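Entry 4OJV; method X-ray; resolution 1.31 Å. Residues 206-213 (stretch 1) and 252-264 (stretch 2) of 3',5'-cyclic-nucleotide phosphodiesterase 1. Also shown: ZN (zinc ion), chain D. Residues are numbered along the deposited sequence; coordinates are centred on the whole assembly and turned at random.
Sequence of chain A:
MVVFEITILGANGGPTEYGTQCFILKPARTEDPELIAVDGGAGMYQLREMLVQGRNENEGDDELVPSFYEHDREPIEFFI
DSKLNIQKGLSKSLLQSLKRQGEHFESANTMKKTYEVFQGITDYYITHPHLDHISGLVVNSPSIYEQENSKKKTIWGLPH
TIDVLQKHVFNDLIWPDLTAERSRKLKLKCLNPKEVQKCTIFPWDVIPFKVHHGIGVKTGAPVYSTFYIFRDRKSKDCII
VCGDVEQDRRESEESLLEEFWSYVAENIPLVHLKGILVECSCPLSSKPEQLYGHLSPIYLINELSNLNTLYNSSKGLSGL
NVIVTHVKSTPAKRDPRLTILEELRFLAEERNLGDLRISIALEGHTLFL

Stretch 1 (206-213) VIPFKVHH
Stretch 2 252-264: SEESLLEEFWSYV

Residues 206-213 form one extended strand, continuous with the chain on both sides, and the helix that begins at L256 packs across it. Their axes approach to 8.0 Å and run roughly antiparallel, with 145° between the N-to-C directions and a signed crossing angle of -145°. The register is set by V211 opposite L256, with CA atoms 5.5 Å apart, and F209 opposite F260, at 6.8 Å between CA atoms; the contact thus opens toward Y263. The strand keeps extended torsions, from -131/109 at I207 to -90/145 at H212, while residues 256-264 stay near -60/-45, with backbone hydrogen bonds running from E259 N to S255 O through V264 N to F260 O. The stretches bury 597 Å² between them, both sides summed.

F209 is one of two large bumps on the strand, with H212; each has 91 Å² covered. The CB of F209 points toward the helix, and the m rotamer (chi1 -70°, chi2 83°) places the ring against both F260 and Y263, three residues, just under one turn, apart on the helix. F260, with chi1 t and chi2 76°, leaves the helix sideways, but its ring end comes nearer, so that its edge meets the face of F209: CD1 of F260 lies 3.5 Å from CG of F209, with centroids 5.2 Å apart and planes at 77°. F209 in turn directs its own edge at the face of Y263 (chi1 t, chi2 -82°), CZ of F209 standing 3.5 Å from CG of Y263, with centroids 4.8 Å apart and planes at 59°. Flat, rigid rings suit this chain of edge-to-face contacts, which fills the wider space between the backbones at F209 and F260. I207, m at chi1 and t at chi2, extends the apolar surface, its CD1 4.1 Å from CE1 of Y263 and 3.7 Å from the phenolic OH of Y263.

Where the backbones are closest, L256 (m, t) fits against the strand backbone at K210 and V211. Its CB lies 3.4 Å from K210 O, and its CD1 reaches 3.7 Å from V211 CA and sits over one face of the H212 imidazole, 3.6 Å from the ring centroid and 16° off the normal, a CH-pi contact. V211, in the m rotamer, touches L257 (m, t; CB sideways, end nearer) through V211 CG1 and L257 CD2 at 4.1 Å.

The H212 ring (chi1 -62°, chi2 -68°) is a plate held on three sides. Opposite L256, OE2 of E253 (p, t) lies over the other face, 3.3 Å from CE1 of H212. At the ring edge, H212 NE2 donates a hydrogen bond to E254 O (3.2 Å, 154°), tying the strand to the loop just before the helix. Histidine suits this position because it offers faces for packing and an edge nitrogen for donation.

Two waters complete the join. Water 1 donates to K210 O and to L256 O, its oxygen 2.8 Å from each. Water 2 accepts from NZ of K210 (t, t, p, t) at 3.1 Å and donates to OE2 of E254 (t, t) at 3.0 Å, at the more open margin. Beyond the contact, H213 turns to zinc, its NE2 2.1 Å from ZN.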

ATOM      1  N   VAL A 206     -19.497  -6.141  19.614  1.00 13.24           N
ATOM      2  CA  VAL A 206     -18.631  -5.052  19.162  1.00 12.98           C
ATOM      3  C   VAL A 206     -19.250  -3.730  19.605  1.00 13.05           C
ATOM      4  O   VAL A 206     -20.445  -3.493  19.390  1.00 14.16           O
ATOM      5  CB  VAL A 206     -18.348  -5.102  17.635  1.00 13.96           C
ATOM      6  CG1 VAL A 206     -19.624  -5.041  16.805  1.00 16.55           C
ATOM      7  CG2 VAL A 206     -17.366  -4.009  17.225  1.00 14.98           C
ATOM      8  N   ILE A 207     -18.436  -2.885  20.238  1.00 13.09           N
ATOM      9  CA  ILE A 207     -18.914  -1.621  20.789  1.00 13.48           C
ATOM     10  C   ILE A 207     -17.973  -0.509  20.315  1.00 12.09           C
ATOM     11  O   ILE A 207     -16.826  -0.447  20.760  1.00 12.39           O
ATOM     12  CB  ILE A 207     -18.986  -1.630  22.343  1.00 14.07           C
ATOM     13  CG1 ILE A 207     -19.385  -3.017  22.889  1.00 16.63           C
ATOM     14  CG2 ILE A 207     -19.935  -0.537  22.817  1.00 15.94           C
ATOM     15  CD1 ILE A 207     -19.236  -3.162  24.394  1.00 17.53           C
ATOM     16  N   PRO A 208     -18.448   0.356  19.401  1.00 12.30           N
ATOM     17  CA  PRO A 208     -17.594   1.411  18.848  1.00 12.29           C
ATOM     18  C   PRO A 208     -17.772   2.758  19.553  1.00 12.87           C
ATOM     19  O   PRO A 208     -18.895   3.122  19.927  1.00 13.90           O
ATOM     20  CB  PRO A 208     -18.088   1.512  17.406  1.00 12.29           C
ATOM     21  CG  PRO A 208     -19.549   1.204  17.504  1.00 13.29           C
ATOM     22  CD  PRO A 208     -19.708   0.224  18.642  1.00 12.65           C
ATOM     23  N   PHE A 209     -16.665   3.480  19.718  1.00 11.98           N
ATOM     24  CA  PHE A 209     -16.660   4.791  20.359  1.00 12.80           C
ATOM     25  C   PHE A 209     -15.878   5.762  19.501  1.00 12.70           C
ATOM     26  O   PHE A 209     -14.786   5.440  19.026  1.00 13.05           O
ATOM     27  CB  PHE A 209     -16.013   4.692  21.737  1.00 14.42           C
ATOM     28  CG  PHE A 209     -16.845   3.931  22.727  1.00 15.23           C
ATOM     29  CD1 PHE A 209     -16.796   2.542  22.765  1.00 15.19           C
ATOM     30  CD2 PHE A 209     -17.682   4.602  23.615  1.00 17.16           C
ATOM     31  CE1 PHE A 209     -17.578   1.830  23.665  1.00 17.31           C
ATOM     32  CE2 PHE A 209     -18.466   3.892  24.520  1.00 18.07           C
ATOM     33  CZ  PHE A 209     -18.410   2.507  24.539  1.00 18.30           C
ATOM     34  N   LYS A 210     -16.422   6.959  19.328  1.00 13.05           N
ATOM     35  CA  LYS A 210     -15.751   7.986  18.558  1.00 12.91           C
ATOM     36  C   LYS A 210     -14.674   8.676  19.400  1.00 13.26           C
ATOM     37  O   LYS A 210     -14.865   8.924  20.595  1.00 13.94           O
ATOM     38  CB  LYS A 210     -16.783   8.988  18.059  1.00 13.95           C
ATOM     39  CG  LYS A 210     -16.283   9.935  16.988  1.00 14.64           C
ATOM     40  CD  LYS A 210     -17.414  10.826  16.489  1.00 17.13           C
ATOM     41  CE  LYS A 210     -17.745  11.919  17.493  1.00 18.60           C
ATOM     42  NZ  LYS A 210     -18.859  12.798  17.035  1.00 24.20           N
ATOM     43  N   VAL A 211     -13.543   8.986  18.771  1.00 12.78           N
ATOM     44  CA  VAL A 211     -12.445   9.712  19.413  1.00 12.27           C
ATOM     45  C   VAL A 211     -11.931  10.805  18.464  1.00 12.30           C
ATOM     46  O   VAL A 211     -12.311  10.841  17.284  1.00 11.87           O
ATOM     47  CB  VAL A 211     -11.288   8.778  19.876  1.00 12.32           C
ATOM     48  CG1 VAL A 211     -11.774   7.745  20.887  1.00 13.48           C
ATOM     49  CG2 VAL A 211     -10.598   8.103  18.694  1.00 12.94           C
ATOM     50  N   HIS A 212     -11.081  11.693  18.978  1.00 12.42           N
ATOM     51  CA  HIS A 212     -10.472  12.747  18.162  1.00 12.80           C
ATOM     52  C   HIS A 212      -9.168  12.328  17.534  1.00 12.34           C
ATOM     53  O   HIS A 212      -8.354  11.644  18.161  1.00 12.97           O
ATOM     54  CB  HIS A 212     -10.210  14.002  18.982  1.00 13.87           C
ATOM     55  CG  HIS A 212     -11.447  14.644  19.549  1.00 14.65           C
ATOM     56  ND1 HIS A 212     -12.391  15.238  18.793  1.00 17.01           N
ATOM     57  CD2 HIS A 212     -11.861  14.763  20.861  1.00 14.92           C
ATOM     58  CE1 HIS A 212     -13.357  15.725  19.598  1.00 16.71           C
ATOM     59  NE2 HIS A 212     -13.031  15.433  20.860  1.00 18.81           N
ATOM     60  N   HIS A 213      -8.922  12.821  16.320  1.00 11.79           N
ATOM     61  CA  HIS A 213      -7.710  12.504  15.550  1.00 12.05           C
ATOM     62  C   HIS A 213      -7.286  13.710  14.732  1.00 12.05           C
ATOM     63  O   HIS A 213      -6.985  13.626  13.543  1.00 13.12           O
ATOM     64  CB  HIS A 213      -7.954  11.221  14.730  1.00 11.98           C
ATOM     65  CG  HIS A 213      -6.839  10.835  13.771  1.00 11.59           C
ATOM     66  ND1 HIS A 213      -5.529  11.019  14.042  1.00 11.22           N
ATOM     67  CD2 HIS A 213      -6.899  10.250  12.517  1.00 11.12           C
ATOM     68  CE1 HIS A 213      -4.789  10.585  12.996  1.00 12.24           C
ATOM     69  NE2 HIS A 213      -5.622  10.099  12.072  1.00 11.87           N
ATOM     70  N   SER A 252     -12.533  23.207  24.384  1.00 40.48           N
ATOM     71  CA  SER A 252     -12.968  23.362  22.996  1.00 40.12           C
ATOM     72  C   SER A 252     -13.708  22.156  22.407  1.00 35.64           C
ATOM     73  O   SER A 252     -14.275  22.254  21.317  1.00 35.98           O
ATOM     74  CB  SER A 252     -11.783  23.749  22.103  1.00 42.96           C
ATOM     75  OG  SER A 252     -10.758  22.774  22.161  1.00 47.74           O
ATOM     76  N   GLU A 253     -13.710  21.027  23.119  1.00 33.33           N
ATOM     77  CA  GLU A 253     -14.343  19.814  22.597  1.00 30.09           C
ATOM     78  C   GLU A 253     -14.811  18.818  23.662  1.00 24.74           C
ATOM     79  O   GLU A 253     -14.463  18.925  24.840  1.00 26.23           O
ATOM     80  CB  GLU A 253     -13.413  19.116  21.601  1.00 31.63           C
ATOM     81  CG  GLU A 253     -12.138  18.580  22.221  1.00 31.08           C
ATOM     82  CD  GLU A 253     -11.096  18.194  21.192  1.00 31.27           C
ATOM     83  OE1 GLU A 253     -10.004  17.786  21.616  1.00 30.40           O
ATOM     84  OE2 GLU A 253     -11.358  18.297  19.972  1.00 35.23           O
ATOM     85  N   GLU A 254     -15.607  17.853  23.210  1.00 22.37           N
ATOM     86  CA  GLU A 254     -16.139  16.770  24.030  1.00 22.66           C
ATOM     87  C   GLU A 254     -15.007  15.893  24.560  1.00 21.37           C
ATOM     88  O   GLU A 254     -14.046  15.606  23.837  1.00 20.89           O
ATOM     89  CB  GLU A 254     -17.088  15.931  23.172  1.00 25.54           C
ATOM     90  CG  GLU A 254     -18.144  15.140  23.922  1.00 31.89           C
ATOM     91  CD  GLU A 254     -19.197  14.543  23.001  1.00 35.95           C
ATOM     92  OE1 GLU A 254     -19.879  13.586  23.426  1.00 39.67           O
ATOM     93  OE2 GLU A 254     -19.351  15.021  21.852  1.00 35.65           O
ATOM     94  N   SER A 255     -15.114  15.477  25.820  1.00 20.43           N
ATOM     95  CA  SER A 255     -14.124  14.594  26.435  1.00 21.03           C
ATOM     96  C   SER A 255     -14.403  13.152  26.021  1.00 18.80           C
ATOM     97  O   SER A 255     -14.797  12.316  26.836  1.00 20.09           O
ATOM     98  CB  SER A 255     -14.134  14.728  27.964  1.00 22.44           C
ATOM     99  OG  SER A 255     -13.821  16.048  28.367  1.00 27.40           O
ATOM    100  N   LEU A 256     -14.192  12.874  24.736  1.00 17.55           N
ATOM    101  CA  LEU A 256     -14.455  11.561  24.159  1.00 16.52           C
ATOM    102  C   LEU A 256     -13.645  10.453  24.816  1.00 15.66           C
ATOM    103  O   LEU A 256     -14.179   9.373  25.067  1.00 15.50           O
ATOM    104  CB  LEU A 256     -14.218  11.583  22.649  1.00 16.47           C
ATOM    105  CG  LEU A 256     -15.172  12.447  21.812  1.00 16.38           C
ATOM    106  CD1 LEU A 256     -14.763  12.452  20.349  1.00 17.70           C
ATOM    107  CD2 LEU A 256     -16.621  12.002  21.956  1.00 18.64           C
ATOM    108  N   LEU A 257     -12.373  10.719  25.112  1.00 15.32           N
ATOM    109  CA  LEU A 257     -11.544   9.727  25.793  1.00 16.23           C
ATOM    110  C   LEU A 257     -12.004   9.456  27.225  1.00 16.26           C
ATOM    111  O   LEU A 257     -12.049   8.307  27.640  1.00 16.22           O
ATOM    112  CB  LEU A 257     -10.062  10.102  25.738  1.00 15.76           C
ATOM    113  CG  LEU A 257      -9.423   9.851  24.365  1.00 15.64           C
ATOM    114  CD1 LEU A 257      -8.100  10.583  24.245  1.00 17.55           C
ATOM    115  CD2 LEU A 257      -9.243   8.361  24.082  1.00 17.10           C
ATOM    116  N   GLU A 258     -12.361  10.505  27.968  1.00 16.86           N
ATOM    117  CA  GLU A 258     -12.915  10.318  29.306  1.00 18.52           C
ATOM    118  C   GLU A 258     -14.174   9.452  29.269  1.00 17.24           C
ATOM    119  O   GLU A 258     -14.323   8.556  30.095  1.00 18.39           O
ATOM    120  CB  GLU A 258     -13.187  11.665  29.978  1.00 20.96           C
ATOM    121  CG  GLU A 258     -13.515  11.576  31.464  1.00 24.87           C
ATOM    122  CD  GLU A 258     -13.554  12.938  32.130  1.00 30.70           C
ATOM    123  OE1 GLU A 258     -14.202  13.861  31.584  1.00 34.50           O
ATOM    124  OE2 GLU A 258     -12.936  13.085  33.204  1.00 36.43           O
ATOM    125  N   GLU A 259     -15.062   9.717  28.310  1.00 16.85           N
ATOM    126  CA  GLU A 259     -16.252   8.890  28.103  1.00 18.21           C
ATOM    127  C   GLU A 259     -15.853   7.433  27.867  1.00 16.72           C
ATOM    128  O   GLU A 259     -16.442   6.514  28.440  1.00 17.04           O
ATOM    129  CB  GLU A 259     -17.075   9.391  26.914  1.00 20.69           C
ATOM    130  CG  GLU A 259     -17.734  10.746  27.104  1.00 24.10           C
ATOM    131  CD  GLU A 259     -18.496  11.199  25.874  1.00 28.00           C
ATOM    132  OE1 GLU A 259     -18.978  10.335  25.109  1.00 28.33           O
ATOM    133  OE2 GLU A 259     -18.617  12.424  25.673  1.00 33.52           O
ATOM    134  N   PHE A 260     -14.841   7.224  27.027  1.00 15.14           N
ATOM    135  CA  PHE A 260     -14.407   5.877  26.717  1.00 14.25           C
ATOM    136  C   PHE A 260     -13.841   5.148  27.939  1.00 13.79           C
ATOM    137  O   PHE A 260     -14.268   4.026  28.246  1.00 14.06           O
ATOM    138  CB  PHE A 260     -13.388   5.858  25.576  1.00 13.92           C
ATOM    139  CG  PHE A 260     -12.958   4.470  25.219  1.00 12.81           C
ATOM    140  CD1 PHE A 260     -13.816   3.649  24.489  1.00 12.79           C
ATOM    141  CD2 PHE A 260     -11.752   3.949  25.669  1.00 13.31           C
ATOM    142  CE1 PHE A 260     -13.460   2.346  24.182  1.00 12.20           C
ATOM    143  CE2 PHE A 260     -11.392   2.649  25.369  1.00 13.40           C
ATOM    144  CZ  PHE A 260     -12.248   1.849  24.630  1.00 13.20           C
ATOM    145  N   TRP A 261     -12.882   5.767  28.630  1.00 14.18           N
ATOM    146  CA  TRP A 261     -12.267   5.102  29.778  1.00 14.87           C
ATOM    147  C   TRP A 261     -13.260   4.860  30.877  1.00 15.71           C
ATOM    148  O   TRP A 261     -13.181   3.845  31.561  1.00 15.59           O
ATOM    149  CB  TRP A 261     -11.068   5.869  30.325  1.00 14.74           C
ATOM    150  CG  TRP A 261      -9.984   6.159  29.318  1.00 14.40           C
ATOM    151  CD1 TRP A 261      -9.434   7.399  29.012  1.00 15.61           C
ATOM    152  CD2 TRP A 261      -9.269   5.199  28.465  1.00 14.40           C
ATOM    153  NE1 TRP A 261      -8.461   7.278  28.048  1.00 15.42           N
ATOM    154  CE2 TRP A 261      -8.313   5.986  27.679  1.00 14.35           C
ATOM    155  CE3 TRP A 261      -9.319   3.819  28.284  1.00 14.72           C
ATOM    156  CZ2 TRP A 261      -7.462   5.396  26.753  1.00 16.07           C
ATOM    157  CZ3 TRP A 261      -8.452   3.236  27.349  1.00 15.46           C
ATOM    158  CH2 TRP A 261      -7.553   4.011  26.599  1.00 15.70           C
ATOM    159  N   SER A 262     -14.199   5.791  31.043  1.00 15.97           N
ATOM    160  CA  SER A 262     -15.262   5.631  32.038  1.00 16.37           C
ATOM    161  C   SER A 262     -16.120   4.413  31.714  1.00 16.62           C
ATOM    162  O   SER A 262     -16.443   3.618  32.599  1.00 18.15           O
ATOM    163  CB  SER A 262     -16.123   6.890  32.123  1.00 18.80           C
ATOM    164  OG  SER A 262     -15.368   7.987  32.609  1.00 24.47           O
ATOM    165  N   TYR A 263     -16.464   4.249  30.438  1.00 16.46           N
ATOM    166  CA  TYR A 263     -17.248   3.095  30.007  1.00 15.33           C
ATOM    167  C   TYR A 263     -16.499   1.790  30.273  1.00 15.95           C
ATOM    168  O   TYR A 263     -17.077   0.825  30.782  1.00 16.56           O
ATOM    169  CB  TYR A 263     -17.598   3.217  28.520  1.00 16.56           C
ATOM    170  CG  TYR A 263     -18.537   2.145  28.009  1.00 16.37           C
ATOM    171  CD1 TYR A 263     -18.059   0.891  27.637  1.00 15.88           C
ATOM    172  CD2 TYR A 263     -19.904   2.392  27.883  1.00 18.40           C
ATOM    173  CE1 TYR A 263     -18.913  -0.094  27.168  1.00 16.20           C
ATOM    174  CE2 TYR A 263     -20.767   1.412  27.412  1.00 18.87           C
ATOM    175  CZ  TYR A 263     -20.267   0.172  27.053  1.00 17.09           C
ATOM    176  OH  TYR A 263     -21.118  -0.805  26.584  1.00 19.49           O
ATOM    177  N   VAL A 264     -15.209   1.764  29.938  1.00 14.31           N
ATOM    178  CA  VAL A 264     -14.380   0.586  30.162  1.00 14.70           C
ATOM    179  C   VAL A 264     -14.328   0.234  31.655  1.00 16.04           C
ATOM    180  O   VAL A 264     -14.593  -0.911  32.036  1.00 15.75           O
ATOM    181  CB  VAL A 264     -12.959   0.787  29.581  1.00 14.56           C
ATOM    182  CG1 VAL A 264     -12.027  -0.338  29.992  1.00 15.05           C
ATOM    183  CG2 VAL A 264     -13.015   0.899  28.061  1.00 15.02           C
TER
HETATM  184 ZN    ZN D 403      -4.989   8.776  10.514  1.00 14.28          ZN
HETATM  185  O   HOH W   1     -15.560   7.936  23.140  1.00 17.07           O
HETATM  186  O   HOH W   2     -18.074  14.913  19.157  1.00 35.33           O
HETATM  187  O   HOH W   3      -3.914   7.582   9.484  1.00 13.33           O